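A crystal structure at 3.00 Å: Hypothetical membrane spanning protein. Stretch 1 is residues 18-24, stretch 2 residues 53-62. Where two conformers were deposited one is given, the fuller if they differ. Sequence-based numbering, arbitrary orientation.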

# COMPACT_ATOMS: atom_id res chain seq x y z
N HIS A 18 1.15 8.20 2.91
CA HIS A 18 0.05 7.50 2.27
C HIS A 18 -1.09 7.20 3.25
O HIS A 18 -0.84 6.85 4.40
CB HIS A 18 0.54 6.21 1.63
CG HIS A 18 1.81 6.37 0.84
ND1 HIS A 18 1.85 7.05 -0.36
CD2 HIS A 18 3.07 5.95 1.07
CE1 HIS A 18 3.08 7.04 -0.83
NE2 HIS A 18 3.84 6.38 0.02
N ARG A 19 -2.32 7.33 2.78
CA ARG A 19 -3.50 7.11 3.62
C ARG A 19 -4.28 5.85 3.24
O ARG A 19 -4.28 5.44 2.09
CB ARG A 19 -4.44 8.32 3.54
CG ARG A 19 -3.98 9.55 4.29
CD ARG A 19 -5.01 10.66 4.19
NE ARG A 19 -5.16 11.39 5.44
CZ ARG A 19 -4.45 12.47 5.77
NH1 ARG A 19 -3.53 12.94 4.94
NH2 ARG A 19 -4.66 13.06 6.94
N ASP A 20 -4.94 5.26 4.23
CA ASP A 20 -5.89 4.18 4.00
C ASP A 20 -7.30 4.67 4.29
O ASP A 20 -7.62 5.02 5.42
CB ASP A 20 -5.57 2.96 4.88
CG ASP A 20 -4.44 2.12 4.33
OD1 ASP A 20 -4.10 2.29 3.14
OD2 ASP A 20 -3.91 1.28 5.08
N MSE A 21 -8.15 4.69 3.26
CA MSE A 21 -9.49 5.23 3.43
C MSE A 21 -10.56 4.24 2.96
O MSE A 21 -10.55 3.80 1.82
CB MSE A 21 -9.63 6.55 2.69
CG MSE A 21 -8.31 7.12 2.19
SE MSE A 21 -8.26 9.06 2.27
CE MSE A 21 -10.04 9.42 1.57
N MSE A 22 -11.48 3.91 3.86
CA MSE A 22 -12.55 2.97 3.56
C MSE A 22 -13.86 3.70 3.32
O MSE A 22 -14.36 4.40 4.19
CB MSE A 22 -12.71 1.96 4.69
CG MSE A 22 -13.30 0.63 4.25
SE MSE A 22 -12.01 -0.40 3.22
CE MSE A 22 -10.46 -0.11 4.37
N LEU A 23 -14.42 3.52 2.12
CA LEU A 23 -15.70 4.12 1.79
C LEU A 23 -16.84 3.16 2.13
O LEU A 23 -16.84 2.00 1.71
CB LEU A 23 -15.75 4.49 0.30
CG LEU A 23 -14.68 5.46 -0.19
CD1 LEU A 23 -14.85 5.74 -1.68
CD2 LEU A 23 -14.71 6.76 0.61
N VAL A 24 -17.80 3.65 2.91
CA VAL A 24 -18.95 2.84 3.31
C VAL A 24 -20.23 3.48 2.79
O VAL A 24 -20.59 4.58 3.20
CB VAL A 24 -19.02 2.68 4.83
CG1 VAL A 24 -20.14 1.74 5.21
CG2 VAL A 24 -17.70 2.18 5.38
N VAL A 53 -20.54 12.01 -7.41
CA VAL A 53 -19.69 12.73 -6.46
C VAL A 53 -18.53 11.88 -5.92
O VAL A 53 -17.38 12.32 -5.92
CB VAL A 53 -20.52 13.27 -5.28
CG1 VAL A 53 -19.62 13.60 -4.09
CG2 VAL A 53 -21.33 14.48 -5.71
N VAL A 54 -18.84 10.67 -5.46
CA VAL A 54 -17.82 9.80 -4.87
C VAL A 54 -16.78 9.37 -5.90
O VAL A 54 -15.59 9.30 -5.60
CB VAL A 54 -18.46 8.55 -4.22
CG1 VAL A 54 -17.39 7.62 -3.68
CG2 VAL A 54 -19.41 8.97 -3.11
N SER A 55 -17.22 9.11 -7.13
CA SER A 55 -16.31 8.76 -8.21
C SER A 55 -15.33 9.89 -8.49
O SER A 55 -14.13 9.66 -8.63
CB SER A 55 -17.08 8.40 -9.49
OG SER A 55 -16.71 9.24 -10.56
N ASP A 56 -15.85 11.12 -8.57
CA ASP A 56 -15.02 12.31 -8.73
C ASP A 56 -14.05 12.47 -7.56
O ASP A 56 -12.89 12.84 -7.75
CB ASP A 56 -15.90 13.56 -8.85
CG ASP A 56 -16.58 13.67 -10.21
OD1 ASP A 56 -16.48 12.72 -11.01
OD2 ASP A 56 -17.22 14.71 -10.46
N PHE A 57 -14.54 12.20 -6.35
CA PHE A 57 -13.74 12.25 -5.14
C PHE A 57 -12.53 11.33 -5.23
O PHE A 57 -11.42 11.68 -4.83
CB PHE A 57 -14.58 11.87 -3.92
CG PHE A 57 -13.78 11.63 -2.67
CD1 PHE A 57 -13.41 12.69 -1.87
CD2 PHE A 57 -13.42 10.34 -2.29
CE1 PHE A 57 -12.67 12.48 -0.72
CE2 PHE A 57 -12.68 10.13 -1.14
CZ PHE A 57 -12.31 11.20 -0.36
N ILE A 58 -12.79 10.13 -5.76
CA ILE A 58 -11.79 9.09 -5.92
C ILE A 58 -10.66 9.54 -6.84
O ILE A 58 -9.48 9.33 -6.54
CB ILE A 58 -12.43 7.80 -6.47
CG1 ILE A 58 -13.42 7.22 -5.46
CG2 ILE A 58 -11.39 6.78 -6.79
CD1 ILE A 58 -14.03 5.89 -5.88
N ASP A 59 -11.02 10.18 -7.94
CA ASP A 59 -10.03 10.72 -8.88
C ASP A 59 -9.10 11.73 -8.21
O ASP A 59 -7.94 11.88 -8.61
CB ASP A 59 -10.72 11.39 -10.07
CG ASP A 59 -11.68 10.47 -10.79
OD1 ASP A 59 -11.69 9.26 -10.49
OD2 ASP A 59 -12.42 10.96 -11.68
N GLN A 60 -9.62 12.43 -7.20
CA GLN A 60 -8.90 13.54 -6.58
C GLN A 60 -7.80 13.01 -5.65
O GLN A 60 -6.72 13.61 -5.56
CB GLN A 60 -9.89 14.45 -5.84
CG GLN A 60 -9.36 15.84 -5.50
CD GLN A 60 -8.82 16.60 -6.71
OE1 GLN A 60 -9.20 16.34 -7.85
NE2 GLN A 60 -7.92 17.54 -6.45
N ARG A 61 -8.06 11.89 -4.99
CA ARG A 61 -7.06 11.24 -4.14
C ARG A 61 -5.81 10.81 -4.90
O ARG A 61 -5.89 10.32 -6.02
CB ARG A 61 -7.68 10.02 -3.45
CG ARG A 61 -8.76 10.35 -2.44
CD ARG A 61 -8.17 10.77 -1.11
NE ARG A 61 -7.88 12.20 -1.04
CZ ARG A 61 -7.35 12.79 0.02
NH1 ARG A 61 -7.11 14.10 0.02
NH2 ARG A 61 -7.05 12.07 1.09
N LYS A 62 -4.65 11.00 -4.27
CA LYS A 62 -3.37 10.58 -4.86
C LYS A 62 -2.48 9.92 -3.81
O LYS A 62 -2.23 10.49 -2.75
CB LYS A 62 -2.64 11.76 -5.50
CG LYS A 62 -3.38 12.42 -6.66
CD LYS A 62 -3.49 11.49 -7.85
CE LYS A 62 -4.71 11.82 -8.70
NZ LYS A 62 -4.71 13.24 -9.16

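Strand 19-24 packs against helix 53-60, the two running almost exactly antiparallel (173° between their N-to-C directions) with axes 11.9 Å apart at closest approach. That spacing leaves room for side chains but not for backbone contact, and no hydrogen bond crosses between the stretches; the 249 Å² they bury is held by side-chain packing. Within the helix, Phe57 N bonds to Val53 O (2.9 Å) and Ile58 N to Val54 O (2.9 Å), while Arg61 is the first residue to leave helical phi/psi.

His18 precedes the strand and makes no contact with stretch 2. From Arg19 onward the extended backbone alternates: Arg19, Met21 and Leu23 direct their CA-to-CB bonds toward stretch 2, whereas Asp20, Met22 and Val24 stay out of its reach. Because the directions are antiparallel, early strand residues meet the end of stretch 2 and later ones meet its start. Arg19 contributes the aliphatic part of its chain, CD lying 4.0 Å from Arg61 NH2 at the edge of that guanidinium. The two like-charged groups are not paired with each other; both find hydrogen bonds elsewhere in the structure.

Met21, a selenomethionine, spans two partners. Its SE sits 3.5 Å from Arg61 NH2, near the guanidinium plane, a close contact but not a hydrogen bond. Its terminal methyl CE reaches Phe57 CZ at 3.5 Å, meeting the ring at its edge. Leu23 (chi1 m, chi2 t) closes the interface with purely apolar contacts: CD1 lies 3.7 Å from Val54 CG1 and 4.3 Å from Ile58 CD1, and CD2 lies 4.3 Å from Phe57 CE2. Ile58 points its CA-to-CB bond sideways, yet the end of its chain comes nearer the strand. The CA atoms of Leu23 and Val54 are the nearest pair across the stretches, 9.0 Å apart.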